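Local structure of 4-hydroxybutyrate coenzyme A transferase (Shewanella oneidensis, 2OAS) at residues L200-D205 with G344-I349; L351-A356 with V384-A389; D311-V316 with R395-R400; H225-V230 with N250-F255; V189-G194 with P215-S220. The protein probably transfers coenzyme A between carboxylic acids such as acetate and 4-hydroxybutyrate, and binds coenzyme A in a pocket of its own. All coordinates share one frame; numbering follows the deposited sequence.

Contact 1: residues L200-D205 with G344-I349; sequences LVRDGD and GGRSVI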
# COMPACT_ATOMS: atom_id res chain seq x y z
N LEU A 200 23.33 6.25 2.79
CA LEU A 200 22.36 6.13 1.71
C LEU A 200 21.84 7.50 1.28
O LEU A 200 21.31 7.65 0.18
CB LEU A 200 21.17 5.25 2.12
CG LEU A 200 21.33 3.72 2.16
CD1 LEU A 200 21.85 3.21 0.83
CD2 LEU A 200 22.27 3.35 3.26
N VAL A 201 22.01 8.50 2.14
CA VAL A 201 21.55 9.85 1.85
C VAL A 201 22.47 10.64 0.92
O VAL A 201 23.63 10.87 1.24
CB VAL A 201 21.35 10.67 3.15
CG1 VAL A 201 20.84 12.07 2.83
CG2 VAL A 201 20.40 9.95 4.07
N ARG A 202 21.92 11.07 -0.21
CA ARG A 202 22.68 11.85 -1.19
C ARG A 202 22.33 13.32 -1.05
O ARG A 202 21.28 13.67 -0.51
CB ARG A 202 22.36 11.40 -2.61
CG ARG A 202 22.74 9.96 -2.93
CD ARG A 202 22.72 9.75 -4.43
NE ARG A 202 21.38 9.80 -5.01
CZ ARG A 202 20.53 8.78 -5.00
NH1 ARG A 202 20.87 7.63 -4.44
NH2 ARG A 202 19.33 8.89 -5.58
N ASP A 203 23.22 14.18 -1.54
CA ASP A 203 22.96 15.61 -1.47
C ASP A 203 21.70 15.92 -2.26
O ASP A 203 21.36 15.21 -3.21
CB ASP A 203 24.14 16.41 -2.03
CG ASP A 203 25.32 16.47 -1.07
OD1 ASP A 203 25.09 16.62 0.14
OD2 ASP A 203 26.48 16.36 -1.53
N GLY A 204 21.00 16.97 -1.85
CA GLY A 204 19.79 17.38 -2.53
C GLY A 204 18.58 16.49 -2.27
O GLY A 204 17.53 16.68 -2.89
N ASP A 205 18.75 15.52 -1.37
CA ASP A 205 17.67 14.60 -1.02
C ASP A 205 16.57 15.29 -0.26
O ASP A 205 16.82 16.19 0.54
CB ASP A 205 18.20 13.45 -0.19
CG ASP A 205 18.79 12.34 -1.03
OD1 ASP A 205 18.98 12.51 -2.25
OD2 ASP A 205 19.09 11.28 -0.45
N GLY A 344 14.74 8.77 -8.38
CA GLY A 344 15.93 8.51 -7.60
C GLY A 344 15.62 8.46 -6.11
O GLY A 344 16.51 8.60 -5.28
N GLY A 345 14.35 8.25 -5.79
CA GLY A 345 13.97 8.18 -4.39
C GLY A 345 14.34 6.86 -3.74
O GLY A 345 14.46 5.82 -4.40
N ARG A 346 14.54 6.90 -2.43
CA ARG A 346 14.89 5.70 -1.68
C ARG A 346 14.17 5.74 -0.35
O ARG A 346 13.90 6.81 0.19
CB ARG A 346 16.40 5.66 -1.44
CG ARG A 346 17.20 5.49 -2.71
CD ARG A 346 18.37 6.43 -2.71
NE ARG A 346 17.92 7.79 -2.94
CZ ARG A 346 18.45 8.86 -2.34
NH1 ARG A 346 19.45 8.72 -1.49
NH2 ARG A 346 17.97 10.07 -2.61
N SER A 347 13.84 4.56 0.17
CA SER A 347 13.17 4.49 1.47
C SER A 347 14.02 3.56 2.32
O SER A 347 14.82 2.78 1.80
CB SER A 347 11.75 3.91 1.34
OG SER A 347 11.78 2.51 1.12
N VAL A 348 13.85 3.65 3.63
CA VAL A 348 14.60 2.83 4.53
C VAL A 348 13.83 2.60 5.82
O VAL A 348 13.27 3.53 6.41
CB VAL A 348 15.97 3.48 4.88
CG1 VAL A 348 16.67 2.70 5.96
CG2 VAL A 348 16.86 3.53 3.65
N ILE A 349 13.79 1.33 6.23
CA ILE A 349 13.14 0.94 7.46
C ILE A 349 14.30 0.67 8.42
O ILE A 349 15.02 -0.31 8.24
CB ILE A 349 12.34 -0.36 7.30
CG1 ILE A 349 11.14 -0.12 6.39
CG2 ILE A 349 11.82 -0.81 8.65
CD1 ILE A 349 10.06 0.68 7.06

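Contact 2: residues L351-A356 with V384-A389; sequences LPSTAA and VTEYGA. With COA (coenzyme A), chain C.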
# COMPACT_ATOMS: atom_id res chain seq x y z
N LEU A 351 15.65 -0.03 12.30
CA LEU A 351 15.25 -0.53 13.61
C LEU A 351 16.37 -1.31 14.26
O LEU A 351 17.26 -1.82 13.59
CB LEU A 351 14.01 -1.41 13.49
CG LEU A 351 14.17 -2.80 12.88
CD1 LEU A 351 12.80 -3.45 12.86
CD2 LEU A 351 14.73 -2.74 11.47
N PRO A 352 16.36 -1.38 15.60
CA PRO A 352 17.41 -2.13 16.32
C PRO A 352 17.30 -3.62 15.99
O PRO A 352 16.20 -4.13 15.85
CB PRO A 352 17.06 -1.86 17.79
CG PRO A 352 16.43 -0.50 17.75
CD PRO A 352 15.53 -0.60 16.53
N SER A 353 18.41 -4.32 15.85
CA SER A 353 18.33 -5.74 15.53
C SER A 353 17.55 -6.51 16.61
O SER A 353 16.95 -7.54 16.31
CB SER A 353 19.72 -6.37 15.36
OG SER A 353 20.44 -6.43 16.58
N THR A 354 17.55 -6.02 17.84
CA THR A 354 16.83 -6.72 18.91
C THR A 354 15.91 -5.83 19.73
O THR A 354 15.74 -4.64 19.44
CB THR A 354 17.80 -7.41 19.90
OG1 THR A 354 18.51 -6.41 20.65
CG2 THR A 354 18.78 -8.30 19.16
N ALA A 355 15.32 -6.41 20.76
CA ALA A 355 14.44 -5.67 21.64
C ALA A 355 14.31 -6.41 22.96
O ALA A 355 14.91 -7.46 23.17
CB ALA A 355 13.08 -5.52 20.99
N ALA A 356 13.52 -5.85 23.87
CA ALA A 356 13.30 -6.48 25.16
C ALA A 356 14.61 -6.77 25.87
O ALA A 356 14.73 -7.77 26.57
CB ALA A 356 12.52 -7.77 24.97
N VAL A 384 17.65 -1.24 7.50
CA VAL A 384 18.94 -1.07 8.17
C VAL A 384 18.89 -1.40 9.65
O VAL A 384 17.89 -1.19 10.33
CB VAL A 384 19.47 0.37 8.05
CG1 VAL A 384 19.63 0.77 6.61
CG2 VAL A 384 18.52 1.31 8.75
N THR A 385 20.02 -1.88 10.14
CA THR A 385 20.17 -2.26 11.53
C THR A 385 21.58 -1.85 11.92
O THR A 385 22.37 -1.42 11.07
CB THR A 385 20.02 -3.79 11.66
OG1 THR A 385 18.63 -4.14 11.59
CG2 THR A 385 20.59 -4.30 12.95
N GLU A 386 21.90 -1.96 13.20
CA GLU A 386 23.22 -1.60 13.68
C GLU A 386 24.29 -2.46 12.98
O GLU A 386 25.48 -2.18 13.08
CB GLU A 386 23.31 -1.77 15.20
CG GLU A 386 23.20 -3.22 15.70
CD GLU A 386 21.85 -3.55 16.35
OE1 GLU A 386 20.81 -3.35 15.69
OE2 GLU A 386 21.85 -4.01 17.52
N TYR A 387 23.85 -3.50 12.27
CA TYR A 387 24.79 -4.38 11.60
C TYR A 387 24.86 -4.21 10.09
O TYR A 387 25.48 -5.01 9.39
CB TYR A 387 24.47 -5.85 11.94
CG TYR A 387 24.60 -6.17 13.42
CD1 TYR A 387 25.86 -6.25 14.02
CD2 TYR A 387 23.48 -6.33 14.23
CE1 TYR A 387 26.00 -6.47 15.38
CE2 TYR A 387 23.61 -6.56 15.60
CZ TYR A 387 24.87 -6.62 16.17
OH TYR A 387 25.02 -6.78 17.53
N GLY A 388 24.24 -3.15 9.57
CA GLY A 388 24.28 -2.92 8.13
C GLY A 388 22.93 -2.72 7.47
O GLY A 388 21.90 -2.60 8.13
N ALA A 389 22.93 -2.70 6.14
CA ALA A 389 21.71 -2.49 5.38
C ALA A 389 21.43 -3.66 4.44
O ALA A 389 22.35 -4.33 3.97
CB ALA A 389 21.83 -1.20 4.57
N1A COA C . 8.87 -7.89 19.90
C2A COA C . 8.64 -7.73 21.34
N3A COA C . 8.85 -6.36 21.84
C4A COA C . 9.28 -5.26 20.96
C5A COA C . 9.49 -5.42 19.54
C6A COA C . 9.30 -6.79 19.02
N6A COA C . 9.49 -7.06 17.64
N7A COA C . 9.88 -4.22 18.97
C8A COA C . 9.89 -3.31 20.04
N9A COA C . 9.52 -3.91 21.27
C1B COA C . 9.42 -3.31 22.58
C2B COA C . 10.64 -2.56 23.18
O2B COA C . 11.23 -3.24 24.23
C3B COA C . 10.16 -1.16 23.56
O3B COA C . 10.44 -0.89 24.97
P3B COA C . 10.06 0.47 25.69
O7A COA C . 10.63 1.68 25.06
O8A COA C . 8.58 0.62 25.72
O9A COA C . 10.51 0.38 27.08
C4B COA C . 8.72 -1.09 23.21
O4B COA C . 8.31 -2.34 22.64
C5B COA C . 8.73 0.21 22.29
O5B COA C . 9.52 0.01 21.10
P1A COA C . 10.40 1.16 20.28
O1A COA C . 11.38 1.84 21.08
O2A COA C . 11.12 0.56 19.09
O3A COA C . 9.26 2.13 19.79
P2A COA C . 9.52 3.40 18.92
O4A COA C . 9.05 4.58 19.64
O5A COA C . 10.93 3.57 18.63
O6A COA C . 8.95 3.32 17.57
CBP COA C . 7.42 2.42 15.76
CCP COA C . 8.88 2.37 16.51
CDP COA C . 6.66 1.86 17.01
CEP COA C . 7.35 1.37 14.57
CAP COA C . 6.90 3.98 15.40
OAP COA C . 7.91 4.36 14.40
C9P COA C . 5.53 4.05 14.72
O9P COA C . 4.58 4.43 15.39
N8P COA C . 5.44 3.68 13.36
C7P COA C . 4.33 3.63 12.41
C6P COA C . 4.47 4.48 11.09
C5P COA C . 4.08 5.90 11.20
O5P COA C . 3.43 6.44 10.30
N4P COA C . 4.50 6.56 12.41
C3P COA C . 4.31 7.91 12.89
C2P COA C . 4.66 9.08 11.90
S1P COA C . 3.30 10.26 11.67

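Contact 3: residues D311-V316 with R395-R400; sequences DLTGQV and RSLRER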
# COMPACT_ATOMS: atom_id res chain seq x y z
N ASP A 311 9.88 -9.87 9.03
CA ASP A 311 10.13 -11.28 8.75
C ASP A 311 11.22 -11.47 7.69
O ASP A 311 11.58 -10.53 6.99
CB ASP A 311 8.83 -12.00 8.32
CG ASP A 311 8.35 -11.60 6.94
OD1 ASP A 311 9.02 -10.77 6.28
OD2 ASP A 311 7.29 -12.10 6.50
N LEU A 312 11.74 -12.69 7.57
CA LEU A 312 12.81 -12.96 6.62
C LEU A 312 12.41 -12.67 5.19
O LEU A 312 13.22 -12.79 4.28
CB LEU A 312 13.26 -14.42 6.71
CG LEU A 312 13.95 -14.79 8.02
CD1 LEU A 312 14.30 -16.27 8.05
CD2 LEU A 312 15.19 -13.93 8.16
N THR A 313 11.17 -12.26 4.98
CA THR A 313 10.74 -12.03 3.62
C THR A 313 10.63 -10.54 3.30
O THR A 313 10.61 -10.14 2.13
CB THR A 313 9.41 -12.80 3.37
OG1 THR A 313 9.34 -13.18 2.01
CG2 THR A 313 8.19 -11.96 3.72
N GLY A 314 10.58 -9.73 4.34
CA GLY A 314 10.47 -8.31 4.15
C GLY A 314 9.13 -7.76 4.60
O GLY A 314 8.88 -6.57 4.39
N GLN A 315 8.24 -8.58 5.16
CA GLN A 315 6.95 -8.04 5.62
C GLN A 315 7.22 -7.23 6.89
O GLN A 315 7.79 -7.73 7.84
CB GLN A 315 5.92 -9.13 5.90
CG GLN A 315 5.53 -9.98 4.69
CD GLN A 315 4.25 -10.77 4.92
OE1 GLN A 315 3.15 -10.24 4.82
NE2 GLN A 315 4.40 -12.07 5.24
N VAL A 316 6.79 -5.98 6.88
CA VAL A 316 7.01 -5.05 7.97
C VAL A 316 5.80 -4.81 8.88
O VAL A 316 4.71 -4.47 8.41
CB VAL A 316 7.48 -3.70 7.41
CG1 VAL A 316 7.68 -2.68 8.53
CG2 VAL A 316 8.77 -3.91 6.62
N ARG A 395 14.58 -8.18 -5.10
CA ARG A 395 15.23 -9.42 -4.68
C ARG A 395 14.24 -10.55 -4.40
O ARG A 395 13.15 -10.32 -3.90
CB ARG A 395 16.05 -9.17 -3.42
CG ARG A 395 16.90 -7.91 -3.48
CD ARG A 395 17.92 -7.98 -4.59
NE ARG A 395 18.22 -6.65 -5.12
CZ ARG A 395 18.97 -5.73 -4.51
NH1 ARG A 395 19.17 -4.55 -5.09
NH2 ARG A 395 19.53 -6.00 -3.34
N SER A 396 14.63 -11.77 -4.72
CA SER A 396 13.75 -12.94 -4.48
C SER A 396 13.63 -13.23 -3.00
O SER A 396 14.27 -12.57 -2.18
CB SER A 396 14.31 -14.16 -5.19
OG SER A 396 15.68 -14.29 -4.91
N LEU A 397 12.81 -14.21 -2.64
CA LEU A 397 12.65 -14.55 -1.23
C LEU A 397 13.94 -15.06 -0.61
O LEU A 397 14.27 -14.69 0.52
CB LEU A 397 11.54 -15.58 -1.03
CG LEU A 397 10.12 -15.16 -1.45
CD1 LEU A 397 9.11 -16.19 -0.93
CD2 LEU A 397 9.79 -13.78 -0.91
N ARG A 398 14.68 -15.89 -1.33
CA ARG A 398 15.92 -16.39 -0.75
C ARG A 398 16.97 -15.27 -0.64
O ARG A 398 17.77 -15.25 0.30
CB ARG A 398 16.47 -17.57 -1.54
CG ARG A 398 16.94 -17.23 -2.94
CD ARG A 398 17.61 -18.44 -3.58
NE ARG A 398 18.11 -18.16 -4.92
CZ ARG A 398 18.71 -19.05 -5.70
NH1 ARG A 398 18.90 -20.29 -5.27
NH2 ARG A 398 19.14 -18.71 -6.92
N GLU A 399 16.96 -14.35 -1.59
CA GLU A 399 17.90 -13.23 -1.57
C GLU A 399 17.59 -12.30 -0.41
O GLU A 399 18.50 -11.81 0.27
CB GLU A 399 17.84 -12.47 -2.89
CG GLU A 399 18.37 -13.27 -4.08
CD GLU A 399 18.26 -12.54 -5.42
OE1 GLU A 399 18.86 -13.03 -6.40
OE2 GLU A 399 17.58 -11.49 -5.49
N ARG A 400 16.30 -12.06 -0.19
CA ARG A 400 15.82 -11.20 0.88
C ARG A 400 16.18 -11.80 2.24
O ARG A 400 16.75 -11.14 3.11
CB ARG A 400 14.30 -11.02 0.76
CG ARG A 400 13.84 -10.28 -0.51
CD ARG A 400 12.36 -10.54 -0.86
NE ARG A 400 11.43 -9.57 -0.28
CZ ARG A 400 11.09 -8.41 -0.84
NH1 ARG A 400 11.59 -8.04 -2.01
NH2 ARG A 400 10.23 -7.60 -0.23

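Contact 4: residues H225-V230 with N250-F255; sequences HKDLGV and NTKKRF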
# COMPACT_ATOMS: atom_id res chain seq x y z
N HIS A 225 26.19 17.08 4.40
CA HIS A 225 25.45 17.17 3.15
C HIS A 225 25.05 18.61 2.85
O HIS A 225 25.40 19.51 3.60
CB HIS A 225 24.21 16.28 3.19
CG HIS A 225 24.52 14.81 3.28
ND1 HIS A 225 25.17 14.24 4.35
CD2 HIS A 225 24.26 13.80 2.42
CE1 HIS A 225 25.30 12.94 4.15
NE2 HIS A 225 24.75 12.65 2.98
N LYS A 226 24.32 18.81 1.76
CA LYS A 226 23.87 20.14 1.38
C LYS A 226 22.69 20.11 0.43
O LYS A 226 22.47 19.13 -0.29
CB LYS A 226 25.01 20.95 0.76
CG LYS A 226 25.98 20.13 -0.08
CD LYS A 226 27.09 20.99 -0.68
CE LYS A 226 27.74 21.93 0.35
NZ LYS A 226 28.34 21.21 1.51
N ASP A 227 21.93 21.20 0.44
CA ASP A 227 20.74 21.36 -0.40
C ASP A 227 19.69 20.31 -0.12
O ASP A 227 18.94 19.91 -1.00
CB ASP A 227 21.10 21.31 -1.89
CG ASP A 227 22.13 22.34 -2.27
OD1 ASP A 227 22.14 23.43 -1.65
OD2 ASP A 227 22.93 22.07 -3.19
N LEU A 228 19.64 19.86 1.13
CA LEU A 228 18.66 18.88 1.54
C LEU A 228 17.29 19.53 1.69
O LEU A 228 17.19 20.68 2.11
CB LEU A 228 19.08 18.23 2.85
CG LEU A 228 19.79 16.88 2.78
CD1 LEU A 228 20.75 16.82 1.62
CD2 LEU A 228 20.51 16.65 4.11
N GLY A 229 16.25 18.79 1.34
CA GLY A 229 14.91 19.32 1.46
C GLY A 229 14.14 18.61 2.56
O GLY A 229 14.63 17.64 3.13
N VAL A 230 12.95 19.10 2.86
CA VAL A 230 12.13 18.51 3.91
C VAL A 230 10.64 18.48 3.53
O VAL A 230 10.04 19.51 3.25
CB VAL A 230 12.32 19.29 5.25
CG1 VAL A 230 11.27 18.87 6.26
CG2 VAL A 230 13.72 19.04 5.81
N ASN A 250 15.78 23.32 1.07
CA ASN A 250 14.64 23.02 0.21
C ASN A 250 14.76 23.58 -1.20
O ASN A 250 13.75 23.82 -1.87
CB ASN A 250 13.37 23.55 0.88
CG ASN A 250 13.17 22.99 2.27
OD1 ASN A 250 13.06 21.77 2.44
ND2 ASN A 250 13.12 23.86 3.26
N THR A 251 15.99 23.76 -1.64
CA THR A 251 16.24 24.30 -2.97
C THR A 251 15.95 23.30 -4.09
O THR A 251 15.60 23.70 -5.20
CB THR A 251 17.70 24.77 -3.09
OG1 THR A 251 17.90 25.89 -2.22
CG2 THR A 251 18.01 25.18 -4.51
N LYS A 252 16.08 22.01 -3.80
CA LYS A 252 15.86 21.00 -4.83
C LYS A 252 14.48 20.37 -4.89
O LYS A 252 14.26 19.41 -5.63
CB LYS A 252 16.93 19.91 -4.69
CG LYS A 252 18.34 20.45 -4.80
CD LYS A 252 18.48 21.30 -6.06
CE LYS A 252 19.75 22.14 -6.04
NZ LYS A 252 19.77 23.11 -7.18
N LYS A 253 13.53 20.91 -4.13
CA LYS A 253 12.17 20.40 -4.14
C LYS A 253 11.38 21.04 -5.27
O LYS A 253 11.73 22.12 -5.74
CB LYS A 253 11.48 20.69 -2.80
CG LYS A 253 12.05 19.95 -1.59
CD LYS A 253 11.00 19.87 -0.46
CE LYS A 253 10.47 21.26 -0.07
NZ LYS A 253 9.41 21.27 0.99
N ARG A 254 10.31 20.39 -5.71
CA ARG A 254 9.48 20.95 -6.77
C ARG A 254 8.12 21.35 -6.20
O ARG A 254 7.41 22.17 -6.77
CB ARG A 254 9.30 19.96 -7.93
CG ARG A 254 10.61 19.45 -8.51
CD ARG A 254 10.46 18.94 -9.95
NE ARG A 254 11.68 18.29 -10.45
CZ ARG A 254 12.89 18.83 -10.46
NH1 ARG A 254 13.92 18.15 -10.95
NH2 ARG A 254 13.10 20.05 -9.98
N PHE A 255 7.77 20.75 -5.06
CA PHE A 255 6.51 21.05 -4.42
C PHE A 255 6.81 21.87 -3.19
O PHE A 255 7.35 21.36 -2.21
CB PHE A 255 5.78 19.76 -4.05
CG PHE A 255 4.49 19.97 -3.33
CD1 PHE A 255 4.46 20.03 -1.94
CD2 PHE A 255 3.30 20.09 -4.03
CE1 PHE A 255 3.26 20.21 -1.25
CE2 PHE A 255 2.09 20.27 -3.36
CZ PHE A 255 2.07 20.33 -1.97
O HOH W 1 16.55 20.18 -1.17

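Contact 5: residues V189-G194 with P215-S220; sequences VSLAIG and PDAVLS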
# COMPACT_ATOMS: atom_id res chain seq x y z
N VAL A 189 23.58 1.62 19.62
CA VAL A 189 22.90 1.03 18.46
C VAL A 189 22.39 2.12 17.53
O VAL A 189 22.57 2.04 16.32
CB VAL A 189 21.72 0.16 18.91
CG1 VAL A 189 21.02 -0.42 17.70
CG2 VAL A 189 22.21 -0.94 19.83
N SER A 190 21.75 3.13 18.12
CA SER A 190 21.22 4.26 17.37
C SER A 190 22.31 4.90 16.51
O SER A 190 22.10 5.17 15.33
CB SER A 190 20.65 5.31 18.33
OG SER A 190 19.65 4.75 19.17
N LEU A 191 23.47 5.15 17.10
CA LEU A 191 24.58 5.74 16.37
C LEU A 191 24.95 4.87 15.18
O LEU A 191 25.14 5.37 14.07
CB LEU A 191 25.80 5.90 17.28
CG LEU A 191 26.29 7.32 17.59
CD1 LEU A 191 26.62 8.04 16.29
CD2 LEU A 191 25.21 8.07 18.38
N ALA A 192 25.06 3.57 15.42
CA ALA A 192 25.42 2.63 14.38
C ALA A 192 24.42 2.72 13.23
O ALA A 192 24.81 2.89 12.08
CB ALA A 192 25.45 1.21 14.95
N ILE A 193 23.14 2.61 13.54
CA ILE A 193 22.10 2.70 12.52
C ILE A 193 22.14 4.06 11.83
O ILE A 193 21.95 4.16 10.62
CB ILE A 193 20.72 2.51 13.14
CG1 ILE A 193 20.66 1.15 13.82
CG2 ILE A 193 19.65 2.68 12.08
CD1 ILE A 193 19.47 0.97 14.73
N GLY A 194 22.40 5.11 12.61
CA GLY A 194 22.45 6.44 12.05
C GLY A 194 23.52 6.53 10.98
O GLY A 194 23.30 7.12 9.93
N PRO A 215 16.50 8.62 14.35
CA PRO A 215 16.43 9.81 13.49
C PRO A 215 17.49 10.84 13.86
O PRO A 215 18.16 11.37 12.98
CB PRO A 215 15.01 10.32 13.74
CG PRO A 215 14.25 9.04 13.97
CD PRO A 215 15.17 8.27 14.88
N ASP A 216 17.65 11.12 15.15
CA ASP A 216 18.64 12.10 15.58
C ASP A 216 20.05 11.71 15.17
O ASP A 216 20.80 12.53 14.65
CB ASP A 216 18.61 12.28 17.10
CG ASP A 216 17.33 12.94 17.59
OD1 ASP A 216 16.90 13.94 16.97
OD2 ASP A 216 16.78 12.47 18.59
N ALA A 217 20.40 10.45 15.43
CA ALA A 217 21.71 9.95 15.08
C ALA A 217 21.93 10.12 13.59
O ALA A 217 23.03 10.44 13.14
CB ALA A 217 21.83 8.48 15.47
N VAL A 218 20.87 9.91 12.81
CA VAL A 218 20.96 10.05 11.36
C VAL A 218 21.21 11.50 10.99
O VAL A 218 22.07 11.81 10.16
CB VAL A 218 19.65 9.60 10.68
CG1 VAL A 218 19.76 9.83 9.17
CG2 VAL A 218 19.38 8.13 10.98
N LEU A 219 20.45 12.40 11.61
CA LEU A 219 20.58 13.83 11.35
C LEU A 219 21.95 14.34 11.74
O LEU A 219 22.50 15.22 11.08
CB LEU A 219 19.49 14.59 12.11
CG LEU A 219 18.10 14.31 11.55
CD1 LEU A 219 17.05 14.79 12.52
CD2 LEU A 219 17.95 14.99 10.20
N SER A 220 22.51 13.79 12.80
CA SER A 220 23.83 14.21 13.23
C SER A 220 24.91 13.81 12.23
O SER A 220 25.99 14.39 12.23
CB SER A 220 24.14 13.63 14.61
OG SER A 220 23.94 12.23 14.63

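Contact 1: residues L200-D205 with G344-I349
Asp205 OD2 is gripped from two directions, by Arg346 across the contact and by Arg202 of its own segment. Arg346 NH1 reaches OD2 at 2.8 Å on the syn side, close to the carboxylate plane, as part of a salt bridge. The backbone Arg202 N comes instead from above that plane, also 2.8 Å from Asp205 OD2. The same Arg346 NH1 lies 2.7 Å from Leu200 O, but the N-H...O angle of 117° makes this bond weak. Arg346 bends at chi2 (136°) and chi3, a curl that returns NE to the carbonyl of Gly344, with NE to O 2.8 Å. Arg202 then lays its guanidinium over one face of that of Arg346, the two centres 3.4 Å apart and the planes 29° from parallel. Its NH2 adds a weak bond to Gly344 O. Two like charges thus stack, and the Asp205 carboxylate and the carbonyls at the rim probably offset their repulsion. The loop 200-205 joins helix 188-200 to strand 206-208, and Arg346 starts strand 346-350. Strand 301-305 runs between those two strands, so the salt bridge spans it, with Met302 touching both Asp205 and Arg346.

Contact 2: residues L351-A356 with V384-A389
Glu386 binds Ser353 with both carboxylate oxygens, and every part of its side chain has a neighbour. Its CB rests on Ala192 of helix 188-200. CG, placed between the backbone N and the carbonyl carbon (chi1 67°), lies over one face of the Tyr387 ring, toward the rim. A bend at chi2 then swings CD past Val189 to Ser353. At the tip OE1 accepts from Ser353 N at 2.6 Å, on the syn side and with a nearly straight N-H...O angle of 162°. OE2 receives a weaker bond from the hydroxyl, 3.0 Å from Ser353 OG. That hydroxyl also sits at the edge of the Tyr387 ring, OG 3.3 Å from CE2, while Ser353 CB packs on Thr385 CG2 at 3.3 Å. Further back, Leu351 N bonds to Val384 O at 3.2 Å, prolonging the parallel pairing of strands 346-350 and 382-385. Glu386 and Tyr387 themselves form the two-residue type I turn of a beta hairpin, closed by paired bonds between Thr385 and Gly388. Beyond Ser353 the chain reaches coenzyme A: Ala355 CB is 3.8 Å from C4A of the adenine, and Ala356 N makes a weak bond to the ribose O2B. The chemistry implies that a probably ionised carboxylate, holding Ser353 by backbone and hydroxyl together, probably helps to set the course of the chain toward coenzyme A.

Contact 3: residues D311-V316 with R395-R400
Thr313 and Arg400 meet where a tight beta hairpin touches the first turn of helix 397-405. The hairpin joins strands 309-311 and 316-317 through a type I turn, Asp311 to Gly314, and its backbone bonds (Gly314 N to Asp311 O, Asp311 N to Gln315 O) fit a G1 beta bulge at Gly314. Asp311 OD1 accepts from Thr313 N, two residues on, an Asx turn, and also from Gln315 N at 2.6 Å. Against this multiply hydrogen-bonded turn the Arg400 side chain points its NE straight at the carbonyl of Thr313: NE to O is 2.6 Å and the N-H...O angle 170°. The oxygen lies only 6° out of the guanidinium plane, so the group meets it edge-on, a bend at chi3 having turned it there. Thr313 and Leu397 instead lie side by side and point the same way, OG1 tight against CD2 at 3.0 Å. Leu312 O rides over the helix backbone, 3.7 Å from Arg400 C, and its side chain continues along the helix to Ala401 and Ile405. Ser396 is the N-cap, and Glu399 OE2 accepts from its backbone N, one half of a capping box. The same OE2 forms a salt bridge with Arg73 of the second subunit, as Arg398 does with Asp91 of that subunit. Within its own segment, Arg400 NH1 adds a weak bond to Arg395 O at 3.3 Å.

Contact 4: residues H225-V230 with N250-F255
The backbones of Gly229 and Asn250 come within 3.9 Å, CA to CA, and Asn250 N donates to Leu228 O at 3.2 Å. The Asn250 side chain carries the pairing one residue further: OD1 accepts from Val230 N at 2.7 Å, with the donor nearly along the C=O axis. Its CB points away from the strand, but CG lies anti to the carbonyl carbon (chi1 -56°), which brings OD1 back over Gly229 CA. The Asn250 amide oxygen thus takes up the N-H of Val230, next to the backbone bond to Leu228 O. Lys253 runs alongside, and its NZ reaches Val230 O at 2.9 Å from above the carbonyl plane. The ammonium is also bonded to Lys259 O, with a weaker bond to Tyr256 O, so three carbonyls surround the charge. Toward the surface Lys252 CG packs on Asp227 CB at 4.1 Å, while Asp227 OD1 is taken by Asn249 ND2. A water accepts from Lys252 N on the side facing the Asp227 carbonyl. Strand 229-230 is an outermost strand of its sheet within this chain and pairs with 206-208. The loop 250-255, between helix 237-244 and strand 260-262, lies along it, and Leu260 of that last strand packs on both Val230 and Asn250.

Contact 5: residues V189-G194 with P215-S220
Ala217 packs against Ser190, Leu191 and Gly194 in a close helix-helix crossing built on small residues. The axes of segments 189-194 and 215-220 approach to 7.6 Å and cross at -50°, near the value expected for i±4 ridges lying in i±4 grooves. Ser190 and Gly194, four residues apart, belong to such a row. Ala217 CB is the central group: it lies 3.3 Å from Ser190 O, a carbonyl already engaged by Gly194 N within its helix, and 4.0 Å from Leu191 CA. No hydrogen bond crosses the interface, so contact is by fit alone. Gly194, with no side chain, brings its CA 4.0 Å from Val218 CA. Chi1 of 178° sets CG1 of the same valine anti to the backbone N and leaves CG2 anti to the carbonyl carbon, where Val218 CG2 touches Gly194 CA at 3.7 Å. Leu191 is exposed: its CB points away, yet an eclipsed-like chi1 of -115° carries CD2 back to 4.5 Å from Ala217 CB. In the next shell Ser190 and Ile193 extend the packing to Ala213 and Ile214, earlier on the second helix. Leu219, facing the other way, packs on Ile239 and Leu242 of helix 237-244. Bound coenzyme A is about 9 Å from the Ser190 side chain. At the far end Ser220 OG donates to Ala217 O at 2.5 Å, from above the carbonyl plane.

Overall arrangement
Contacts 1, 2 and 4 all reach one mixed sheet: contact 4 at an outermost strand, 229-230, contact 1 beside the strand starts, contact 2 at the far hairpin. Contacts 1 and 4 touch through Asp205 O and Gly229 N; contacts 1 and 2 share neighbouring strands. Contact 5 lies on helix 188-200, whose Val189, Ala192 and Ile193 pack on Glu386 of contact 2. Contacts 3, 4 and 5 are largely buried, whereas 1 and 2 are partly so. Chemistry follows place: charge and stacked guanidinia at contact 1, carboxylate and backbone near coenzyme A at 2, apolar fit at 5. Only contact 3 meets the second subunit.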